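Local coordinates for protein alanine racemase (Enterococcus faecalis, PDB 3E6E) that belongs to the alanine racemase family, joining a TIM-barrel-type N-terminal domain to a C-terminal domain built largely of beta strands, at residues 16-21 against 244-249; 8-13 against 365-370. The protein carries 1 engineered substitution. All coordinates share one frame; numbering follows the deposited sequence.

Contact 1 (16-21 against 244-249); sequences QAITEN and KPALRL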
loop_
_atom_site.group_PDB
_atom_site.type_symbol
_atom_site.label_atom_id
_atom_site.label_comp_id
_atom_site.label_asym_id
_atom_site.label_seq_id
_atom_site.Cartn_x
_atom_site.Cartn_y
_atom_site.Cartn_z
ATOM N N GLN A 16 8.236 -16.239 15.965
ATOM C CA GLN A 16 8.882 -16.502 17.251
ATOM C C GLN A 16 9.171 -15.177 17.949
ATOM O O GLN A 16 8.988 -15.046 19.158
ATOM C CB GLN A 16 10.209 -17.250 17.051
ATOM C CG GLN A 16 10.120 -18.570 16.268
ATOM C CD GLN A 16 11.473 -19.023 15.673
ATOM O OE1 GLN A 16 12.468 -19.206 16.392
ATOM N NE2 GLN A 16 11.502 -19.202 14.349
ATOM N N ALA A 17 9.631 -14.198 17.174
ATOM C CA ALA A 17 9.957 -12.880 17.709
ATOM C C ALA A 17 8.739 -12.147 18.293
ATOM O O ALA A 17 8.846 -11.522 19.354
ATOM C CB ALA A 17 10.617 -12.031 16.626
ATOM N N ILE A 18 7.596 -12.217 17.605
ATOM C CA ILE A 18 6.367 -11.573 18.088
ATOM C C ILE A 18 6.007 -12.187 19.464
ATOM O O ILE A 18 5.686 -11.475 20.423
ATOM C CB ILE A 18 5.195 -11.779 17.080
ATOM C CG1 ILE A 18 5.546 -11.149 15.736
ATOM C CG2 ILE A 18 3.914 -11.139 17.596
ATOM C CD1 ILE A 18 4.474 -11.326 14.721
ATOM N N THR A 19 6.093 -13.513 19.547
ATOM C CA THR A 19 5.825 -14.246 20.781
ATOM C C THR A 19 6.726 -13.712 21.899
ATOM O O THR A 19 6.280 -13.415 23.008
ATOM C CB THR A 19 6.161 -15.770 20.633
ATOM O OG1 THR A 19 5.340 -16.373 19.626
ATOM C CG2 THR A 19 5.947 -16.487 21.959
ATOM N N GLU A 20 8.013 -13.614 21.593
ATOM C CA GLU A 20 9.004 -13.161 22.555
ATOM C C GLU A 20 8.793 -11.717 22.974
ATOM O O GLU A 20 9.007 -11.364 24.133
ATOM C CB GLU A 20 10.403 -13.376 21.965
ATOM C CG GLU A 20 11.540 -12.724 22.726
ATOM C CD GLU A 20 12.887 -12.967 22.055
ATOM O OE1 GLU A 20 13.853 -12.232 22.391
ATOM O OE2 GLU A 20 12.974 -13.894 21.200
ATOM N N ASN A 21 8.376 -10.872 22.040
ATOM C CA ASN A 21 8.143 -9.476 22.389
ATOM C C ASN A 21 6.943 -9.443 23.343
ATOM O O ASN A 21 6.905 -8.667 24.310
ATOM C CB ASN A 21 7.851 -8.648 21.131
ATOM C CG ASN A 21 9.041 -8.560 20.187
ATOM O OD1 ASN A 21 8.897 -8.165 19.029
ATOM N ND2 ASN A 21 10.223 -8.918 20.676
ATOM N N LYS A 244 12.580 -7.225 19.491
ATOM C CA LYS A 244 13.190 -7.965 18.393
ATOM C C LYS A 244 12.353 -7.835 17.130
ATOM O O LYS A 244 11.245 -8.371 17.041
ATOM C CB LYS A 244 13.338 -9.440 18.766
ATOM C CG LYS A 244 13.757 -10.339 17.601
ATOM C CD LYS A 244 13.631 -11.825 17.959
ATOM C CE LYS A 244 14.666 -12.268 18.983
ATOM N NZ LYS A 244 16.023 -12.375 18.371
ATOM N N PRO A 245 12.872 -7.113 16.132
ATOM C CA PRO A 245 12.153 -6.922 14.872
ATOM C C PRO A 245 11.649 -8.244 14.305
ATOM O O PRO A 245 12.388 -9.224 14.232
ATOM C CB PRO A 245 13.201 -6.258 13.989
ATOM C CG PRO A 245 13.979 -5.431 14.980
ATOM C CD PRO A 245 14.175 -6.424 16.099
ATOM N N ALA A 246 10.382 -8.267 13.910
ATOM C CA ALA A 246 9.784 -9.475 13.360
ATOM C C ALA A 246 9.677 -9.432 11.839
ATOM O O ALA A 246 9.550 -10.466 11.196
ATOM C CB ALA A 246 8.403 -9.681 13.960
ATOM N N LEU A 247 9.716 -8.225 11.284
ATOM C CA LEU A 247 9.610 -7.997 9.848
ATOM C C LEU A 247 10.977 -8.098 9.191
ATOM O O LEU A 247 11.986 -7.756 9.798
ATOM C CB LEU A 247 9.034 -6.602 9.603
ATOM C CG LEU A 247 8.421 -6.173 8.274
ATOM C CD1 LEU A 247 9.287 -6.618 7.117
ATOM C CD2 LEU A 247 7.033 -6.732 8.160
ATOM N N ARG A 248 10.991 -8.553 7.938
ATOM C CA ARG A 248 12.211 -8.706 7.141
ATOM C C ARG A 248 11.816 -8.647 5.663
ATOM O O ARG A 248 10.790 -9.206 5.258
ATOM C CB ARG A 248 12.873 -10.041 7.464
ATOM C CG ARG A 248 14.360 -10.031 7.310
ATOM C CD ARG A 248 14.982 -11.303 7.868
ATOM N NE ARG A 248 16.428 -11.277 7.660
ATOM C CZ ARG A 248 17.025 -11.379 6.471
ATOM N NH1 ARG A 248 16.306 -11.533 5.371
ATOM N NH2 ARG A 248 18.346 -11.289 6.384
ATOM N N LEU A 249 12.617 -7.969 4.853
ATOM C CA LEU A 249 12.286 -7.837 3.435
ATOM C C LEU A 249 13.459 -8.121 2.511
ATOM O O LEU A 249 14.518 -7.487 2.619
ATOM C CB LEU A 249 11.765 -6.433 3.170
ATOM C CG LEU A 249 11.500 -6.002 1.737
ATOM C CD1 LEU A 249 10.323 -6.777 1.136
ATOM C CD2 LEU A 249 11.190 -4.521 1.756
#
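Lys244 leaves the chain with CG anti to its backbone N (chi1 171°), and this with an extended chi2 brings CG and CD against Ala17; the bend at chi3 (-70°) then takes CE to the Glu20 carboxylate, and chi4 (-74°) sets NZ farther from it than CE. Lys244 CD sits 3.3 Å from Ala17 CB, a close methyl-to-methylene contact. Glu20 reaches out from the next turn as an extended chain, also with CG anti to the backbone N, and crosses the lysine at about a right angle; the carboxylate meets carbon, not nitrogen, with Glu20 OE2 3.2 Å from Lys244 CE. Lys244 NZ stays 4.4 Å from Glu20 OE2, where opposite charges may still attract weakly, but beyond a salt bridge, and Glu20 has its salt-bridge partner in Lys24 of the same helix. Two residues after Lys244, Ala246 turns its methyl to the helix: Ala246 CB lies 3.7 Å from Ile18 CG1 and 4.2 Å from Ala17 CB. Ile18 also packs on Ser51 and Ala54 of helix 48-56, while the backbone of Ala246 is hydrogen-bonded to Asp14 and Tyr228. With only methyls between them, the backbones come close, Ala17 CA 5.5 Å from Ala246 CA. This is the interdomain junction of the two-domain alanine racemase fold, where the connection from strand 220-223 to strand 249-259 passes over helix 15-28 of the TIM-barrel-type domain.

Contact 2 (8-13 against 365-370); sequences PTRLHI and RIPREY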
loop_
_atom_site.group_PDB
_atom_site.type_symbol
_atom_site.label_atom_id
_atom_site.label_comp_id
_atom_site.label_asym_id
_atom_site.label_seq_id
_atom_site.Cartn_x
_atom_site.Cartn_y
_atom_site.Cartn_z
ATOM N N PRO A 8 10.964 -13.401 -6.888
ATOM C CA PRO A 8 11.758 -13.542 -5.665
ATOM C C PRO A 8 11.601 -12.447 -4.585
ATOM O O PRO A 8 12.221 -12.531 -3.518
ATOM C CB PRO A 8 13.188 -13.642 -6.198
ATOM C CG PRO A 8 13.133 -12.825 -7.461
ATOM C CD PRO A 8 11.829 -13.268 -8.075
ATOM N N THR A 9 10.789 -11.427 -4.833
ATOM C CA THR A 9 10.638 -10.389 -3.822
ATOM C C THR A 9 9.741 -10.920 -2.712
ATOM O O THR A 9 8.540 -11.103 -2.917
ATOM C CB THR A 9 10.015 -9.117 -4.405
ATOM O OG1 THR A 9 10.789 -8.688 -5.530
ATOM C CG2 THR A 9 10.007 -8.002 -3.366
ATOM N N ARG A 10 10.327 -11.153 -1.537
ATOM C CA ARG A 10 9.590 -11.694 -0.392
ATOM C C ARG A 10 9.668 -10.887 0.905
ATOM O O ARG A 10 10.638 -10.158 1.162
ATOM C CB ARG A 10 10.066 -13.114 -0.088
ATOM C CG ARG A 10 9.894 -14.075 -1.236
ATOM C CD ARG A 10 10.052 -15.520 -0.775
ATOM N NE ARG A 10 9.607 -16.469 -1.791
ATOM C CZ ARG A 10 8.514 -16.302 -2.535
ATOM N NH1 ARG A 10 7.759 -15.220 -2.382
ATOM N NH2 ARG A 10 8.168 -17.214 -3.431
ATOM N N LEU A 11 8.644 -11.057 1.738
ATOM C CA LEU A 11 8.559 -10.369 3.033
ATOM C C LEU A 11 8.586 -11.435 4.154
ATOM O O LEU A 11 7.559 -12.015 4.479
ATOM C CB LEU A 11 7.252 -9.555 3.060
ATOM C CG LEU A 11 7.078 -8.248 3.840
ATOM C CD1 LEU A 11 8.280 -7.323 3.698
ATOM C CD2 LEU A 11 5.821 -7.567 3.314
ATOM N N HIS A 12 9.764 -11.701 4.723
ATOM C CA HIS A 12 9.908 -12.718 5.777
ATOM C C HIS A 12 9.507 -12.276 7.170
ATOM O O HIS A 12 10.081 -11.344 7.740
ATOM C CB HIS A 12 11.341 -13.239 5.843
ATOM C CG HIS A 12 11.764 -13.979 4.615
ATOM N ND1 HIS A 12 12.324 -13.349 3.522
ATOM C CD2 HIS A 12 11.661 -15.290 4.284
ATOM C CE1 HIS A 12 12.544 -14.240 2.570
ATOM N NE2 HIS A 12 12.150 -15.425 3.007
ATOM N N ILE A 13 8.535 -12.974 7.735
ATOM C CA ILE A 13 8.053 -12.638 9.056
ATOM C C ILE A 13 8.549 -13.650 10.072
ATOM O O ILE A 13 8.566 -14.846 9.809
ATOM C CB ILE A 13 6.526 -12.552 9.025
ATOM C CG1 ILE A 13 6.141 -11.331 8.184
ATOM C CG2 ILE A 13 5.962 -12.469 10.438
ATOM C CD1 ILE A 13 4.709 -11.277 7.742
ATOM N N ARG A 365 0.510 -7.875 -2.755
ATOM C CA ARG A 365 1.232 -8.637 -3.763
ATOM C C ARG A 365 2.542 -9.238 -3.282
ATOM O O ARG A 365 3.061 -10.174 -3.899
ATOM C CB ARG A 365 1.475 -7.787 -5.017
ATOM C CG ARG A 365 1.832 -6.329 -4.765
ATOM C CD ARG A 365 1.965 -5.565 -6.086
ATOM N NE ARG A 365 3.348 -5.572 -6.559
ATOM C CZ ARG A 365 3.706 -5.456 -7.831
ATOM N NH1 ARG A 365 2.786 -5.329 -8.776
ATOM N NH2 ARG A 365 4.992 -5.468 -8.149
ATOM N N ILE A 366 3.081 -8.727 -2.182
ATOM C CA ILE A 366 4.324 -9.294 -1.691
ATOM C C ILE A 366 4.025 -10.473 -0.780
ATOM O O ILE A 366 3.412 -10.319 0.275
ATOM C CB ILE A 366 5.169 -8.279 -0.921
ATOM C CG1 ILE A 366 5.352 -7.006 -1.745
ATOM C CG2 ILE A 366 6.519 -8.883 -0.620
ATOM C CD1 ILE A 366 6.375 -6.033 -1.165
ATOM N N PRO A 367 4.445 -11.675 -1.190
ATOM C CA PRO A 367 4.218 -12.885 -0.399
ATOM C C PRO A 367 4.886 -12.779 0.966
ATOM O O PRO A 367 6.011 -12.276 1.095
ATOM C CB PRO A 367 4.835 -13.985 -1.263
ATOM C CG PRO A 367 4.634 -13.466 -2.651
ATOM C CD PRO A 367 5.033 -12.010 -2.500
ATOM N N ARG A 368 4.193 -13.249 1.992
ATOM C CA ARG A 368 4.759 -13.197 3.325
ATOM C C ARG A 368 5.077 -14.612 3.789
ATOM O O ARG A 368 4.189 -15.447 3.898
ATOM C CB ARG A 368 3.787 -12.475 4.267
ATOM C CG ARG A 368 3.743 -10.955 4.011
ATOM C CD ARG A 368 2.354 -10.377 4.244
ATOM N NE ARG A 368 1.987 -9.369 3.245
ATOM C CZ ARG A 368 2.253 -8.067 3.341
ATOM N NH1 ARG A 368 2.889 -7.579 4.387
ATOM N NH2 ARG A 368 1.886 -7.245 2.380
ATOM N N GLU A 369 6.360 -14.878 4.020
ATOM C CA GLU A 369 6.830 -16.190 4.458
ATOM C C GLU A 369 6.923 -16.245 5.987
ATOM O O GLU A 369 7.444 -15.325 6.615
ATOM C CB GLU A 369 8.210 -16.474 3.846
ATOM C CG GLU A 369 8.305 -16.257 2.337
ATOM C CD GLU A 369 8.358 -17.547 1.531
ATOM O OE1 GLU A 369 8.333 -17.473 0.280
ATOM O OE2 GLU A 369 8.428 -18.635 2.142
ATOM N N TYR A 370 6.427 -17.327 6.580
ATOM C CA TYR A 370 6.445 -17.501 8.041
ATOM C C TYR A 370 7.224 -18.743 8.457
ATOM O O TYR A 370 7.583 -19.565 7.616
ATOM C CB TYR A 370 5.016 -17.637 8.565
ATOM C CG TYR A 370 4.149 -16.453 8.253
ATOM C CD1 TYR A 370 4.334 -15.251 8.909
ATOM C CD2 TYR A 370 3.160 -16.524 7.282
ATOM C CE1 TYR A 370 3.568 -14.146 8.613
ATOM C CE2 TYR A 370 2.377 -15.422 6.975
ATOM C CZ TYR A 370 2.592 -14.230 7.646
ATOM O OH TYR A 370 1.847 -13.110 7.350
#
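Ile13 N donates to Glu369 O over 2.8 Å in an almost straight bond (N-H...O 170°), the shortest of three that join the two segments, in parallel register. Leu11 takes up the other two, its N giving to Pro367 O at 3.0 Å and its O receiving Glu369 N at 3.1 Å. That second donor stands well above the carbonyl plane of Leu11, and Arg368 CA adds a CA-H...O contact of 3.3 Å to Leu11 O. Side chains then sort by face. Leu11 and Arg368 run side by side on one, with Leu11 CD2 over a face of the guanidinium, whose NH2 is hydrogen-bonded to Phe362 O. His12 and Glu369 share the other, His12 CD2 lying 3.7 Å from Glu369 CB. A bend at chi2 (-106°) brings Glu369 OE1 over a face of the Arg10 guanidinium, the carboxylate and guanidinium planes 55° apart; the resulting salt bridge is one of charge only, with no N-H aimed at Glu369 OE1, and the exact place of that oxygen is doubtful. At the far end Ile13 lies alongside the Tyr370 ring, whose OH is hydrogen-bonded to His46 O. Strand 10-12 thus runs parallel to the C-terminal strand 368-369 and antiparallel to strand 249-259, bonded through Arg10 and Thr250, before the chain enters helix 15-28.

Contact 1 lies where the two domains join; contact 2 lies within the mixed sheet beside it and closes a chain loop that contains contact 1. Segments 8-13 and 16-21 both meet the chain around 244-249, and the contacts touch: Arg248 CB is 3.1 Å from His12 O, and Leu249 CD1 is 3.3 Å from Leu11 CD1. Both are partly buried, but contact 1 has exposed Pro245 at its margin, while none of contact 2's touching residues is exposed. The second subunit reaches Pro8 and Arg365 in contact 2's segments but touches neither segment of contact 1. Backbone bonds flanked by charged groups hold contact 2; contact 1 works through small apolar side chains and a lysine stem.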